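Local coordinates for phosphatidylethanolamine-binding protein (Plasmodium vivax, PDB 2GZQ), which probably binds phosphatidylethanolamine and related phospholipid head groups, at residues E72-Y77 against L144-E149. Residues are numbered along the deposited sequence; the frame is centred on the assembly and turned at random.
Sequences EPPEDY and LSLVKE
Leu146 pushes its forked end against the rings of Pro73 and Pro74, and its CD2 fits into the shallow hollow between them. It meets Pro74 tip to tip: CD2 of Leu146 comes to 3.7 Å from CD of Pro74, and CD1 touches that ring alone, at CD and CG. CD2 of Leu146 also lies 3.8 Å from CB of Pro73. A branched leucine end suits this place, since one methyl bridges two rigid rings while the other rests on the second. The ring-fixed phi of each proline, with psi near 160°, keeps these two residues extended and offers apolar surface. Pro74 then opens a type II turn closed by Tyr77 N on Pro74 O; Asp76 takes the third position with a positive phi (68°).

At the last position of the turn, chi1 of -75° sets Tyr77 CG beside the backbone N. The ring approaches the Val147 carbonyl obliquely, CD1 of Tyr77 3.5 Å from O of Val147, and runs side by side with Lys148. Its CE1 sits 3.6 Å from CG of Lys148, and the extended lysine carries CE up to the tyrosine OH, as suits a long aliphatic chain pointing the same way as the ring. Backbone contacts set this alignment: Tyr77 and Lys148 form an antiparallel non-hydrogen-bonded pair, and Glu149 N gives Asp76 O a nearly straight bond of 2.9 Å (171° at the hydrogen), from above the carbonyl plane.

Tyr79 adds its side chain to both Pro73 and Leu146, and Val190 also touches Leu146. The contact lies where the loop after strand 66-69 enters strand 77-85, beside the end of its antiparallel neighbour 138-148, which strand 188-198 flanks on the other side in the mixed sheet.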
loop_
_atom_site.group_PDB
_atom_site.type_symbol
_atom_site.label_atom_id
_atom_site.label_comp_id
_atom_site.label_asym_id
_atom_site.label_seq_id
_atom_site.Cartn_x
_atom_site.Cartn_y
_atom_site.Cartn_z
ATOM N N GLU A 72 7.122 4.224 -15.881
ATOM C CA GLU A 72 6.677 5.522 -15.407
ATOM C C GLU A 72 5.172 5.656 -15.600
ATOM O O GLU A 72 4.602 5.012 -16.458
ATOM C CB GLU A 72 7.389 6.629 -16.191
ATOM C CG GLU A 72 8.855 6.714 -15.869
ATOM C CD GLU A 72 9.581 7.780 -16.665
ATOM O OE1 GLU A 72 8.918 8.640 -17.273
ATOM O OE2 GLU A 72 10.825 7.749 -16.669
ATOM N N PRO A 73 4.532 6.517 -14.804
ATOM C CA PRO A 73 3.093 6.753 -15.067
ATOM C C PRO A 73 2.899 7.488 -16.374
ATOM O O PRO A 73 3.804 8.139 -16.850
ATOM C CB PRO A 73 2.654 7.636 -13.906
ATOM C CG PRO A 73 3.927 8.273 -13.416
ATOM C CD PRO A 73 5.041 7.322 -13.683
ATOM N N PRO A 74 1.697 7.426 -16.973
ATOM C CA PRO A 74 1.396 8.214 -18.154
ATOM C C PRO A 74 1.610 9.705 -17.932
ATOM O O PRO A 74 1.565 10.194 -16.797
ATOM C CB PRO A 74 -0.081 7.910 -18.392
ATOM C CG PRO A 74 -0.297 6.569 -17.768
ATOM C CD PRO A 74 0.560 6.589 -16.547
ATOM N N GLU A 75 1.847 10.415 -19.013
ATOM C CA GLU A 75 1.985 11.855 -18.971
ATOM C C GLU A 75 0.794 12.494 -18.272
ATOM O O GLU A 75 -0.355 12.127 -18.525
ATOM C CB GLU A 75 2.056 12.385 -20.396
ATOM C CG GLU A 75 2.328 13.883 -20.502
ATOM C CD GLU A 75 2.233 14.411 -21.930
ATOM O OE1 GLU A 75 2.303 15.644 -22.108
ATOM O OE2 GLU A 75 2.090 13.596 -22.869
ATOM N N ASP A 76 1.095 13.430 -17.383
ATOM C CA ASP A 76 0.114 14.149 -16.572
ATOM C C ASP A 76 -0.608 13.325 -15.524
ATOM O O ASP A 76 -1.555 13.803 -14.885
ATOM C CB ASP A 76 -0.857 14.935 -17.443
ATOM C CG ASP A 76 -0.161 15.966 -18.305
ATOM O OD1 ASP A 76 0.786 16.635 -17.829
ATOM O OD2 ASP A 76 -0.563 16.098 -19.468
ATOM N N TYR A 77 -0.125 12.105 -15.317
ATOM C CA TYR A 77 -0.530 11.270 -14.200
ATOM C C TYR A 77 0.661 10.993 -13.303
ATOM O O TYR A 77 1.818 11.126 -13.703
ATOM C CB TYR A 77 -1.161 9.946 -14.698
ATOM C CG TYR A 77 -2.560 10.157 -15.215
ATOM C CD1 TYR A 77 -3.649 9.939 -14.388
ATOM C CD2 TYR A 77 -2.780 10.664 -16.486
ATOM C CE1 TYR A 77 -4.918 10.161 -14.820
ATOM C CE2 TYR A 77 -4.068 10.896 -16.938
ATOM C CZ TYR A 77 -5.133 10.651 -16.091
ATOM O OH TYR A 77 -6.407 10.921 -16.562
ATOM N N LEU A 144 -0.714 0.283 -5.731
ATOM C CA LEU A 144 -0.249 1.343 -6.597
ATOM C C LEU A 144 -1.334 1.750 -7.564
ATOM O O LEU A 144 -1.905 0.873 -8.246
ATOM C CB LEU A 144 0.963 0.852 -7.406
ATOM C CG LEU A 144 1.740 1.900 -8.167
ATOM C CD1 LEU A 144 2.508 2.805 -7.213
ATOM C CD2 LEU A 144 2.672 1.235 -9.210
ATOM N N SER A 145 -1.658 3.049 -7.598
ATOM C CA SER A 145 -2.735 3.563 -8.432
ATOM C C SER A 145 -2.257 4.801 -9.175
ATOM O O SER A 145 -1.259 5.414 -8.821
ATOM C CB SER A 145 -3.961 3.921 -7.573
ATOM O OG SER A 145 -4.406 2.822 -6.830
ATOM N N LEU A 146 -2.986 5.179 -10.210
ATOM C CA LEU A 146 -2.782 6.422 -10.944
ATOM C C LEU A 146 -3.754 7.490 -10.474
ATOM O O LEU A 146 -4.954 7.239 -10.310
ATOM C CB LEU A 146 -3.058 6.207 -12.439
ATOM C CG LEU A 146 -1.991 5.364 -13.153
ATOM C CD1 LEU A 146 -2.471 5.207 -14.595
ATOM C CD2 LEU A 146 -0.614 5.967 -13.088
ATOM N N VAL A 147 -3.222 8.680 -10.297
ATOM C CA VAL A 147 -3.966 9.880 -9.998
ATOM C C VAL A 147 -3.520 10.977 -10.956
ATOM O O VAL A 147 -2.352 11.061 -11.326
ATOM C CB VAL A 147 -3.778 10.288 -8.494
ATOM C CG1 VAL A 147 -2.336 10.568 -8.158
ATOM C CG2 VAL A 147 -4.621 11.481 -8.124
ATOM N N LYS A 148 -4.451 11.814 -11.378
ATOM C CA LYS A 148 -4.086 12.991 -12.166
ATOM C C LYS A 148 -3.109 13.844 -11.390
ATOM O O LYS A 148 -3.274 14.057 -10.206
ATOM C CB LYS A 148 -5.310 13.837 -12.500
ATOM C CG LYS A 148 -6.221 13.217 -13.489
ATOM C CD LYS A 148 -7.315 14.207 -13.893
ATOM C CE LYS A 148 -8.231 13.642 -14.943
ATOM N NZ LYS A 148 -9.368 14.565 -15.188
ATOM N N GLU A 149 -2.109 14.383 -12.075
ATOM C CA GLU A 149 -1.138 15.267 -11.434
ATOM C C GLU A 149 -1.857 16.380 -10.670
ATOM O O GLU A 149 -1.499 16.716 -9.539
ATOM C CB GLU A 149 -0.167 15.861 -12.451
ATOM C CG GLU A 149 0.693 16.985 -11.890
ATOM C CD GLU A 149 1.883 16.475 -11.100
ATOM O OE1 GLU A 149 2.267 15.303 -11.302
ATOM O OE2 GLU A 149 2.439 17.253 -10.288
#